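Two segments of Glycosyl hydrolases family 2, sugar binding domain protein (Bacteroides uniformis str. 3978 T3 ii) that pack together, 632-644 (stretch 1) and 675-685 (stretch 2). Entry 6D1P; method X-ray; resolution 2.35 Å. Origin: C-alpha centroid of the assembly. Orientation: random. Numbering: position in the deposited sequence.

Stretch 1 (632-644) VRWGKPGEPKEIL
Stretch 2, residues 675-685: GLRWNVPLREG

The two stretches join as antiparallel β-strands, pairing K641 to L644 with V680 to R677, their N-to-C directions 154° apart and their axes approaching to 4.4 Å; together they bury 633 Å². Before its strand, stretch 1 leaves strand 632-634 through a type II turn, K636 to E639, in which G638 takes positive phi (77/-10). Stretch 2 opens with G675, also at positive phi, and L676, then extends at R677 (-145/144). R677 lies opposite L644 in a non-hydrogen-bonded pair, CA-CA 4.5 Å; its chi1 is p, and it offers the methylene at its base to L644 (chi1 m, chi2 t), R677 CB to L644 CD2 3.7 Å, while its charged end leads away. W678 (chi1 m, chi2 -105°) and I643 form a hydrogen-bonded pair, closed by I643 N to W678 O (2.8 Å) and W678 N to I643 O (3.1 Å); I643 O sits at the indole edge. N679 (chi1 m) faces E642 (chi1 t) in the next pair, CA-CA 4.3 Å, where no N-H bonds join the two, and N679 CA makes a CA-H...O contact of 3.3 Å with K641 O, which also accepts V680 N. V680 (-148/145, chi1 t) pairs with K641 through a very short bond, K641 N to V680 O (2.5 Å), and its return, V680 N to K641 O (2.8 Å). Side chains alternate: I643, K641, W678 and V680 share one face, E642, L644, N679 and R677 the other. On the first, I643 CD1 (chi1 m, chi2 p) packs 3.7 Å from V680 CB, an apolar contact. Beyond P681, buried L682 (chi1 m, chi2 t) packs its CD1 methyl on aliphatic carbons, 3.8 Å from K641 CB and 4.3 Å from R633 CB. K641 (chi1 and chi2 m, then t, t) directs its amine away from stretch 2, forming a salt bridge, weak as a hydrogen bond, from K641 NZ to E639 OE1 at 3.2 Å. Finally, E684 (chi1 m) reaches back, E684 OE2 lying 4.5 Å from P637 CB.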

# COMPACT_ATOMS: atom_id res chain seq x y z
N VAL A 632 6.91 16.55 -37.06
CA VAL A 632 7.97 16.28 -38.02
C VAL A 632 7.52 15.17 -38.97
O VAL A 632 7.42 14.01 -38.57
CB VAL A 632 9.29 15.90 -37.33
CG1 VAL A 632 10.34 15.56 -38.38
CG2 VAL A 632 9.77 17.04 -36.46
N ARG A 633 7.28 15.54 -40.23
CA ARG A 633 7.09 14.61 -41.35
C ARG A 633 8.45 14.20 -41.93
O ARG A 633 9.48 14.82 -41.68
CB ARG A 633 6.25 15.25 -42.44
CG ARG A 633 4.99 15.94 -41.96
CD ARG A 633 3.86 14.96 -41.84
NE ARG A 633 3.63 14.17 -43.06
CZ ARG A 633 2.72 14.46 -43.98
NH1 ARG A 633 1.97 15.54 -43.81
NH2 ARG A 633 2.55 13.67 -45.05
N TRP A 634 8.44 13.14 -42.74
CA TRP A 634 9.69 12.71 -43.36
C TRP A 634 9.43 11.97 -44.66
O TRP A 634 8.31 11.52 -44.94
CB TRP A 634 10.52 11.84 -42.43
CG TRP A 634 9.89 10.53 -42.11
CD1 TRP A 634 10.10 9.34 -42.76
CD2 TRP A 634 8.96 10.26 -41.06
NE1 TRP A 634 9.35 8.35 -42.17
CE2 TRP A 634 8.64 8.88 -41.12
CE3 TRP A 634 8.36 11.05 -40.07
CZ2 TRP A 634 7.75 8.27 -40.23
CZ3 TRP A 634 7.48 10.45 -39.17
CH2 TRP A 634 7.18 9.07 -39.27
N GLY A 635 10.50 11.81 -45.42
CA GLY A 635 10.48 11.27 -46.77
C GLY A 635 11.66 11.81 -47.56
O GLY A 635 12.51 12.54 -47.05
N LYS A 636 11.71 11.42 -48.83
CA LYS A 636 12.80 11.85 -49.68
C LYS A 636 12.64 13.33 -50.05
O LYS A 636 11.55 13.89 -49.90
CB LYS A 636 12.87 10.96 -50.92
CG LYS A 636 13.69 9.70 -50.64
CD LYS A 636 13.49 8.58 -51.66
CE LYS A 636 14.14 7.29 -51.15
NZ LYS A 636 15.14 6.68 -52.08
N PRO A 637 13.72 13.99 -50.46
CA PRO A 637 13.60 15.43 -50.79
C PRO A 637 12.79 15.63 -52.06
O PRO A 637 13.02 14.97 -53.08
CB PRO A 637 15.06 15.88 -50.98
CG PRO A 637 15.90 14.80 -50.33
CD PRO A 637 15.12 13.53 -50.47
N GLY A 638 11.81 16.52 -51.99
CA GLY A 638 10.92 16.80 -53.10
C GLY A 638 9.84 15.78 -53.34
O GLY A 638 8.93 16.04 -54.14
N GLU A 639 9.90 14.62 -52.67
CA GLU A 639 8.86 13.60 -52.81
C GLU A 639 7.51 14.15 -52.39
O GLU A 639 7.40 14.79 -51.34
CB GLU A 639 9.21 12.38 -51.96
CG GLU A 639 7.98 11.60 -51.54
CD GLU A 639 8.29 10.34 -50.77
OE1 GLU A 639 9.22 10.34 -49.93
OE2 GLU A 639 7.60 9.33 -51.00
N PRO A 640 6.45 13.94 -53.18
CA PRO A 640 5.13 14.46 -52.79
C PRO A 640 4.58 13.70 -51.59
O PRO A 640 4.67 12.47 -51.52
CB PRO A 640 4.27 14.24 -54.04
CG PRO A 640 4.91 13.06 -54.70
CD PRO A 640 6.39 13.17 -54.44
N LYS A 641 4.01 14.44 -50.65
CA LYS A 641 3.59 13.90 -49.36
C LYS A 641 2.10 14.07 -49.19
O LYS A 641 1.54 15.12 -49.52
CB LYS A 641 4.33 14.58 -48.19
CG LYS A 641 5.71 14.02 -47.96
CD LYS A 641 5.63 12.51 -47.74
CE LYS A 641 7.03 11.91 -47.61
NZ LYS A 641 7.06 10.43 -47.51
N GLU A 642 1.47 13.03 -48.64
CA GLU A 642 0.02 13.00 -48.47
C GLU A 642 -0.41 13.83 -47.26
O GLU A 642 0.24 13.82 -46.21
CB GLU A 642 -0.44 11.55 -48.31
CG GLU A 642 -1.89 11.36 -47.94
CD GLU A 642 -2.09 10.07 -47.16
OE1 GLU A 642 -1.70 10.03 -45.95
OE2 GLU A 642 -2.59 9.09 -47.76
N ILE A 643 -1.53 14.55 -47.44
CA ILE A 643 -2.19 15.31 -46.38
C ILE A 643 -3.66 14.93 -46.42
O ILE A 643 -4.31 15.02 -47.47
CB ILE A 643 -2.02 16.83 -46.57
CG1 ILE A 643 -0.59 17.28 -46.34
CG2 ILE A 643 -2.95 17.62 -45.65
CD1 ILE A 643 0.28 17.23 -47.57
N LEU A 644 -4.19 14.48 -45.28
CA LEU A 644 -5.61 14.14 -45.17
C LEU A 644 -6.33 15.20 -44.36
O LEU A 644 -5.78 15.77 -43.42
CB LEU A 644 -5.81 12.77 -44.51
CG LEU A 644 -4.91 11.62 -44.98
CD1 LEU A 644 -4.99 10.40 -44.01
CD2 LEU A 644 -5.23 11.22 -46.41
N GLY A 675 -12.34 11.73 -49.80
CA GLY A 675 -11.88 12.51 -50.93
C GLY A 675 -11.07 13.76 -50.60
O GLY A 675 -10.37 14.27 -51.48
N LEU A 676 -11.13 14.26 -49.37
CA LEU A 676 -10.39 15.47 -48.97
C LEU A 676 -8.95 15.09 -48.63
O LEU A 676 -8.52 15.05 -47.47
CB LEU A 676 -11.10 16.16 -47.81
CG LEU A 676 -12.61 16.25 -48.03
CD1 LEU A 676 -13.36 16.87 -46.85
CD2 LEU A 676 -12.95 16.98 -49.36
N ARG A 677 -8.18 14.81 -49.68
CA ARG A 677 -6.78 14.46 -49.53
C ARG A 677 -6.02 15.02 -50.72
O ARG A 677 -6.54 15.07 -51.84
CB ARG A 677 -6.57 12.95 -49.44
CG ARG A 677 -7.11 12.15 -50.64
CD ARG A 677 -6.80 10.67 -50.52
NE ARG A 677 -7.15 9.95 -51.74
CZ ARG A 677 -8.37 9.51 -52.02
NH1 ARG A 677 -9.38 9.71 -51.17
NH2 ARG A 677 -8.61 8.88 -53.17
N TRP A 678 -4.79 15.46 -50.46
CA TRP A 678 -3.86 16.01 -51.44
C TRP A 678 -2.48 15.38 -51.25
O TRP A 678 -2.08 15.05 -50.13
CB TRP A 678 -3.70 17.53 -51.29
CG TRP A 678 -4.92 18.30 -51.57
CD1 TRP A 678 -5.19 19.03 -52.70
CD2 TRP A 678 -6.07 18.44 -50.72
NE1 TRP A 678 -6.43 19.62 -52.60
CE2 TRP A 678 -7.00 19.26 -51.40
CE3 TRP A 678 -6.41 17.94 -49.46
CZ2 TRP A 678 -8.22 19.61 -50.85
CZ3 TRP A 678 -7.65 18.27 -48.93
CH2 TRP A 678 -8.53 19.10 -49.62
N ASN A 679 -1.76 15.21 -52.34
CA ASN A 679 -0.33 14.96 -52.29
C ASN A 679 0.38 16.26 -52.61
O ASN A 679 -0.08 17.03 -53.46
CB ASN A 679 0.08 13.85 -53.25
CG ASN A 679 -0.37 12.48 -52.77
OD1 ASN A 679 -1.29 12.37 -51.96
ND2 ASN A 679 0.27 11.43 -53.27
N VAL A 680 1.47 16.52 -51.91
CA VAL A 680 2.02 17.87 -51.90
C VAL A 680 3.54 17.80 -51.75
O VAL A 680 4.05 16.90 -51.07
CB VAL A 680 1.39 18.72 -50.77
CG1 VAL A 680 2.03 20.07 -50.71
CG2 VAL A 680 -0.13 18.87 -50.94
N PRO A 681 4.30 18.70 -52.37
CA PRO A 681 5.71 18.83 -52.00
C PRO A 681 5.82 19.55 -50.67
O PRO A 681 5.06 20.47 -50.37
CB PRO A 681 6.30 19.66 -53.14
CG PRO A 681 5.15 20.53 -53.57
CD PRO A 681 3.95 19.60 -53.49
N LEU A 682 6.78 19.11 -49.86
CA LEU A 682 7.16 19.83 -48.66
C LEU A 682 8.64 20.15 -48.77
O LEU A 682 9.43 19.32 -49.24
CB LEU A 682 6.87 19.02 -47.39
CG LEU A 682 5.44 18.51 -47.20
CD1 LEU A 682 5.37 17.51 -46.05
CD2 LEU A 682 4.48 19.66 -46.97
N ARG A 683 9.01 21.35 -48.38
CA ARG A 683 10.42 21.65 -48.37
C ARG A 683 11.03 21.23 -47.04
O ARG A 683 10.32 21.10 -46.03
CB ARG A 683 10.69 23.12 -48.64
CG ARG A 683 9.70 24.07 -48.00
CD ARG A 683 9.88 25.46 -48.58
NE ARG A 683 8.78 26.35 -48.23
CZ ARG A 683 8.54 27.52 -48.83
NH1 ARG A 683 9.34 27.92 -49.82
NH2 ARG A 683 7.52 28.27 -48.46
N GLU A 684 12.34 20.99 -47.06
CA GLU A 684 13.09 20.87 -45.83
C GLU A 684 12.79 22.06 -44.94
O GLU A 684 12.62 23.18 -45.41
CB GLU A 684 14.59 20.82 -46.13
CG GLU A 684 14.96 19.77 -47.13
CD GLU A 684 16.43 19.38 -47.02
OE1 GLU A 684 17.16 20.01 -46.21
OE2 GLU A 684 16.83 18.43 -47.74
N GLY A 685 12.69 21.81 -43.64
CA GLY A 685 12.40 22.87 -42.72
C GLY A 685 10.91 22.98 -42.46
O GLY A 685 10.15 22.02 -42.62